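Local structure of nucleoporin NUP82 (Chaetomium thermophilum, 5CWW) at residues A249-E253 and M276-Y282. The protein is probably a structural component of the nuclear pore complex that may also dock transport factors, represented here by its N-terminal beta-propeller part. Sequence-based numbering, arbitrary orientation.
Sequences AFDME and MTSGDVY
With CG anti to the backbone N (chi1 -176°) and the chain extended beyond it, E253 crosses T277, whose chi1 of 57° sets OG1 between its own N and carbonyl carbon; these torsions bring the hydroxyl against E253 OE2. T277 OG1 donates to the anti lone pair of E253 OE2 at 2.6 Å, while water 1 donates to the same hydroxyl and to F250 O. T277 N binds E253 O at 2.9 Å, almost in line with the carbonyl bond, and M276 CA adds a bent, weaker CA-H...O contact to that oxygen. S278 OG donates to D251 O from above the carbonyl plane (3.0 Å); water 2 donates to this oxygen and to D280 OD2, and accepts from Y282 OH. M252 and M276 run side by side, M276 SD 3.6 Å from M252 C and the two CE methyls 4.1 Å apart. Replacing E253 by an alanine would remove the carboxylate and is likely to leave T277 OG1 without its acceptor, freer to turn. The contact joins the end of helix 248-251 to the type I turn M276-G279 that closes the 272-276/281-284 hairpin of one propeller blade. D251 OD1 and D280 OD2 lie 3.6 Å apart, bridged by water 3; D251 OD2 accepts a hydrogen bond from the backbone of another protein's chain, whose basic side chain packs on D280 and probably eases the repulsion between the two carboxylates.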
loop_
_atom_site.group_PDB
_atom_site.type_symbol
_atom_site.label_atom_id
_atom_site.label_comp_id
_atom_site.label_asym_id
_atom_site.label_seq_id
_atom_site.Cartn_x
_atom_site.Cartn_y
_atom_site.Cartn_z
ATOM N N ALA B 249 -8.291 -9.043 10.354
ATOM C CA ALA B 249 -8.659 -7.711 10.817
ATOM C C ALA B 249 -7.422 -6.944 11.287
ATOM O O ALA B 249 -7.362 -5.719 11.166
ATOM C CB ALA B 249 -9.686 -7.800 11.936
ATOM N N PHE B 250 -6.439 -7.669 11.820
ATOM C CA PHE B 250 -5.174 -7.061 12.231
ATOM C C PHE B 250 -4.006 -7.532 11.369
ATOM O O PHE B 250 -3.074 -6.775 11.120
ATOM C CB PHE B 250 -4.880 -7.359 13.707
ATOM C CG PHE B 250 -4.672 -8.818 14.013
ATOM C CD1 PHE B 250 -3.452 -9.426 13.769
ATOM C CD2 PHE B 250 -5.691 -9.576 14.570
ATOM C CE1 PHE B 250 -3.257 -10.764 14.053
ATOM C CE2 PHE B 250 -5.501 -10.914 14.858
ATOM C CZ PHE B 250 -4.282 -11.508 14.601
ATOM N N ASP B 251 -4.059 -8.777 10.907
ATOM C CA ASP B 251 -2.925 -9.357 10.194
ATOM C C ASP B 251 -2.840 -8.847 8.759
ATOM O O ASP B 251 -1.767 -8.875 8.153
ATOM C CB ASP B 251 -3.008 -10.886 10.199
ATOM C CG ASP B 251 -1.656 -11.550 10.441
ATOM O OD1 ASP B 251 -0.624 -10.846 10.481
ATOM O OD2 ASP B 251 -1.625 -12.791 10.579
ATOM N N MET B 252 -3.965 -8.380 8.222
ATOM C CA MET B 252 -3.977 -7.752 6.905
ATOM C C MET B 252 -4.543 -6.338 6.984
ATOM O O MET B 252 -5.158 -5.848 6.037
ATOM C CB MET B 252 -4.776 -8.597 5.909
ATOM C CG MET B 252 -4.106 -9.924 5.567
ATOM S SD MET B 252 -4.867 -10.797 4.181
ATOM C CE MET B 252 -4.321 -9.779 2.808
ATOM N N GLU B 253 -4.344 -5.689 8.128
ATOM C CA GLU B 253 -4.634 -4.266 8.248
ATOM C C GLU B 253 -3.543 -3.500 7.509
ATOM O O GLU B 253 -2.378 -3.551 7.896
ATOM C CB GLU B 253 -4.703 -3.835 9.713
ATOM C CG GLU B 253 -5.097 -2.377 9.908
ATOM C CD GLU B 253 -4.996 -1.932 11.353
ATOM O OE1 GLU B 253 -6.036 -1.569 11.937
ATOM O OE2 GLU B 253 -3.875 -1.939 11.902
ATOM N N MET B 276 1.593 -4.057 5.788
ATOM C CA MET B 276 0.590 -4.219 6.831
ATOM C C MET B 276 1.144 -3.749 8.167
ATOM O O MET B 276 2.349 -3.829 8.404
ATOM C CB MET B 276 0.162 -5.684 6.933
ATOM C CG MET B 276 -0.219 -6.319 5.604
ATOM S SD MET B 276 -1.699 -5.585 4.871
ATOM C CE MET B 276 -1.829 -6.543 3.366
ATOM N N THR B 277 0.269 -3.268 9.044
ATOM C CA THR B 277 0.690 -2.843 10.374
ATOM C C THR B 277 1.184 -4.039 11.184
ATOM O O THR B 277 1.883 -3.875 12.180
ATOM C CB THR B 277 -0.450 -2.146 11.144
ATOM O OG1 THR B 277 -1.579 -3.023 11.239
ATOM C CG2 THR B 277 -0.866 -0.861 10.445
ATOM N N SER B 278 0.826 -5.242 10.752
ATOM C CA SER B 278 1.283 -6.453 11.422
ATOM C C SER B 278 2.771 -6.695 11.179
ATOM O O SER B 278 3.401 -7.465 11.899
ATOM C CB SER B 278 0.480 -7.663 10.944
ATOM O OG SER B 278 0.728 -7.920 9.573
ATOM N N GLY B 279 3.320 -6.041 10.157
ATOM C CA GLY B 279 4.729 -6.170 9.818
ATOM C C GLY B 279 4.984 -6.887 8.504
ATOM O O GLY B 279 6.122 -6.968 8.048
ATOM N N ASP B 280 3.925 -7.402 7.889
ATOM C CA ASP B 280 4.058 -8.164 6.653
ATOM C C ASP B 280 4.055 -7.266 5.423
ATOM O O ASP B 280 3.503 -6.163 5.437
ATOM C CB ASP B 280 2.936 -9.199 6.542
ATOM C CG ASP B 280 3.019 -10.268 7.615
ATOM O OD1 ASP B 280 4.129 -10.514 8.129
ATOM O OD2 ASP B 280 1.973 -10.867 7.941
ATOM N N VAL B 281 4.676 -7.764 4.358
ATOM C CA VAL B 281 4.777 -7.047 3.096
ATOM C C VAL B 281 4.227 -7.933 1.989
ATOM O O VAL B 281 4.476 -9.137 1.971
ATOM C CB VAL B 281 6.243 -6.650 2.782
ATOM C CG1 VAL B 281 6.367 -6.049 1.390
ATOM C CG2 VAL B 281 6.769 -5.679 3.831
ATOM N N TYR B 282 3.486 -7.325 1.068
ATOM C CA TYR B 282 2.885 -8.045 -0.046
ATOM C C TYR B 282 3.139 -7.317 -1.359
ATOM O O TYR B 282 3.412 -6.117 -1.371
ATOM C CB TYR B 282 1.377 -8.199 0.162
ATOM C CG TYR B 282 0.986 -9.112 1.299
ATOM C CD1 TYR B 282 0.856 -8.626 2.592
ATOM C CD2 TYR B 282 0.729 -10.457 1.076
ATOM C CE1 TYR B 282 0.489 -9.456 3.632
ATOM C CE2 TYR B 282 0.364 -11.295 2.110
ATOM C CZ TYR B 282 0.243 -10.790 3.385
ATOM O OH TYR B 282 -0.124 -11.621 4.416
HETATM O O HOH W 1 -2.170 -4.998 12.754
HETATM O O HOH W 2 -0.253 -10.503 6.680
HETATM O O HOH W 3 1.684 -12.223 10.363
#